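Side-chain contact in attachment protein G3P (Enterobacteria phage Ike, PDB 4EO0), which probably binds the host N-pilus from the tip of the filamentous phage, as the first step of infection: residues Asn57-Lys60 and Leu61-Gly65. Numbering follows the deposited sequence.
Sequences NQIK and LTLSG
Ile59 and Leu63 meet one turn apart near the C-terminal end of helix 38-66, the single long helix of the pilus-binding domain. The branch methyl CG2 of Ile59 lies 3.9 Å from CG of Leu63, and the two side chains pass at a slant. The chi1 of Ile59 (-59°) sets CG1 anti to the carbonyl carbon, and this puts CG2 opposite the backbone N, on the side of Leu63. Leu63 is buried; Ile59 is exposed.

The helix is kinked here. N of Leu61 lacks the usual bond to O of Asn57, four residues back, and bonds instead to O of Gln58 at 3.3 Å. O of Ile59 accepts twice. N of Leu63 bonds to O of Ile59 at 3.1 Å, in the carbonyl plane, with a fairly straight N-H (164°). N of Thr62 bonds to the same O of Ile59 at 2.9 Å, from above that plane, and is more bent. The regular pattern resumes with Leu63 and Ser64, whose N bonds to O of Lys60; at Gly65 the bond shortens again, to O of Thr62.

On another side, Leu61 runs beside Gln58 in the same direction. CD1 of Leu61 is 3.8 Å from OE1 of Gln58, a van der Waals contact, and CG of Leu61 rests 3.5 Å from O of Asn57. CG of Lys60 sits between the backbone N and the carbonyl carbon (chi1 81°), and the extended chain beyond it runs back to Asn57. Its NZ gives a 3.2 Å hydrogen bond to OD1 of Asn57 from above the amide plane, and OD1 also accepts from NE2 of Gln53.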
ATOM      1  N   ASN A  57       1.997  -9.714 -12.084  1.00 16.25           N
ATOM      2  CA  ASN A  57       2.803  -9.826 -13.297  1.00 15.52           C
ATOM      3  C   ASN A  57       3.696 -11.057 -13.291  1.00 17.92           C
ATOM      4  O   ASN A  57       3.928 -11.658 -14.344  1.00 19.80           O
ATOM      5  CB  ASN A  57       3.598  -8.530 -13.505  1.00 13.22           C
ATOM      6  CG  ASN A  57       2.747  -7.420 -14.035  1.00 28.83           C
ATOM      7  OD1 ASN A  57       1.610  -7.627 -14.451  1.00 20.20           O
ATOM      8  ND2 ASN A  57       3.294  -6.223 -14.058  1.00 28.23           N
ATOM      9  N   GLN A  58       4.179 -11.457 -12.105  1.00 12.35           N
ATOM     10  CA  GLN A  58       5.008 -12.661 -11.981  1.00 10.89           C
ATOM     11  C   GLN A  58       4.157 -13.901 -11.875  1.00 17.03           C
ATOM     12  O   GLN A  58       4.474 -14.896 -12.523  1.00 16.64           O
ATOM     13  CB  GLN A  58       5.929 -12.550 -10.762  1.00 11.02           C
ATOM     14  CG  GLN A  58       6.985 -11.451 -10.840  1.00 17.27           C
ATOM     15  CD  GLN A  58       7.839 -11.578 -12.076  1.00 24.72           C
ATOM     16  OE1 GLN A  58       8.317 -12.655 -12.414  1.00 25.21           O
ATOM     17  NE2 GLN A  58       7.986 -10.484 -12.820  1.00 24.90           N
ATOM     18  N   ILE A  59       3.087 -13.858 -11.047  1.00 16.17           N
ATOM     19  CA  ILE A  59       2.178 -14.983 -10.837  1.00 13.52           C
ATOM     20  C   ILE A  59       1.476 -15.353 -12.128  1.00 16.81           C
ATOM     21  O   ILE A  59       1.328 -16.546 -12.405  1.00 16.38           O
ATOM     22  CB  ILE A  59       1.183 -14.716  -9.658  1.00 16.77           C
ATOM     23  CG1 ILE A  59       1.950 -14.459  -8.322  1.00 16.52           C
ATOM     24  CG2 ILE A  59       0.155 -15.854  -9.503  1.00 17.74           C
ATOM     25  CD1 ILE A  59       2.865 -15.531  -7.802  1.00 23.87           C
ATOM     26  N   LYS A  60       1.087 -14.361 -12.934  1.00 13.89           N
ATOM     27  CA  LYS A  60       0.394 -14.650 -14.211  1.00 13.83           C
ATOM     28  C   LYS A  60       1.198 -15.502 -15.185  1.00 17.10           C
ATOM     29  O   LYS A  60       0.603 -16.206 -15.994  1.00 17.48           O
ATOM     30  CB  LYS A  60      -0.170 -13.374 -14.853  1.00 16.77           C
ATOM     31  CG  LYS A  60       0.846 -12.549 -15.635  1.00 24.13           C
ATOM     32  CD  LYS A  60       0.241 -11.207 -15.999  1.00 23.82           C
ATOM     33  CE  LYS A  60       1.051 -10.411 -16.999  1.00 32.14           C
ATOM     34  NZ  LYS A  60       0.517  -9.023 -17.120  1.00 39.54           N
ATOM     35  N   LEU A  61       2.549 -15.467 -15.085  1.00 13.39           N
ATOM     36  CA  LEU A  61       3.447 -16.300 -15.899  1.00 13.26           C
ATOM     37  C   LEU A  61       3.162 -17.786 -15.621  1.00 17.19           C
ATOM     38  O   LEU A  61       3.186 -18.585 -16.553  1.00 16.31           O
ATOM     39  CB  LEU A  61       4.933 -15.994 -15.631  1.00 13.75           C
ATOM     40  CG  LEU A  61       5.404 -14.533 -15.768  1.00 19.02           C
ATOM     41  CD1 LEU A  61       6.905 -14.424 -15.447  1.00 18.89           C
ATOM     42  CD2 LEU A  61       5.140 -13.980 -17.170  1.00 24.04           C
ATOM     43  N   THR A  62       2.858 -18.152 -14.347  1.00 12.99           N
ATOM     44  CA  THR A  62       2.507 -19.530 -13.993  1.00 11.22           C
ATOM     45  C   THR A  62       1.044 -19.820 -14.308  1.00 15.82           C
ATOM     46  O   THR A  62       0.739 -20.900 -14.771  1.00 15.57           O
ATOM     47  CB  THR A  62       2.798 -19.808 -12.492  1.00 14.84           C
ATOM     48  OG1 THR A  62       4.189 -19.658 -12.258  1.00 11.11           O
ATOM     49  CG2 THR A  62       2.384 -21.205 -12.050  1.00 18.00           C
ATOM     50  N   LEU A  63       0.134 -18.881 -14.011  1.00 15.55           N
ATOM     51  CA  LEU A  63      -1.301 -19.090 -14.242  1.00 15.73           C
ATOM     52  C   LEU A  63      -1.627 -19.477 -15.673  1.00 18.35           C
ATOM     53  O   LEU A  63      -2.500 -20.308 -15.874  1.00 18.32           O
ATOM     54  CB  LEU A  63      -2.129 -17.851 -13.847  1.00 15.63           C
ATOM     55  CG  LEU A  63      -2.062 -17.345 -12.400  1.00 18.35           C
ATOM     56  CD1 LEU A  63      -2.864 -16.046 -12.226  1.00 17.13           C
ATOM     57  CD2 LEU A  63      -2.576 -18.394 -11.409  1.00 20.95           C
ATOM     58  N   SER A  64      -0.945 -18.877 -16.677  1.00 15.38           N
ATOM     59  CA  SER A  64      -1.212 -19.195 -18.071  1.00 17.05           C
ATOM     60  C   SER A  64      -0.842 -20.662 -18.383  1.00 19.79           C
ATOM     61  O   SER A  64      -1.367 -21.217 -19.342  1.00 21.65           O
ATOM     62  CB  SER A  64      -0.462 -18.248 -19.003  1.00 19.50           C
ATOM     63  OG  SER A  64       0.934 -18.359 -18.783  1.00 23.42           O
ATOM     64  N   GLY A  65       0.020 -21.276 -17.559  1.00 15.60           N
ATOM     65  CA  GLY A  65       0.385 -22.676 -17.721  1.00 17.12           C
ATOM     66  C   GLY A  65      -0.610 -23.585 -17.029  1.00 22.48           C
ATOM     67  O   GLY A  65      -0.970 -24.636 -17.566  1.00 23.85           O
TER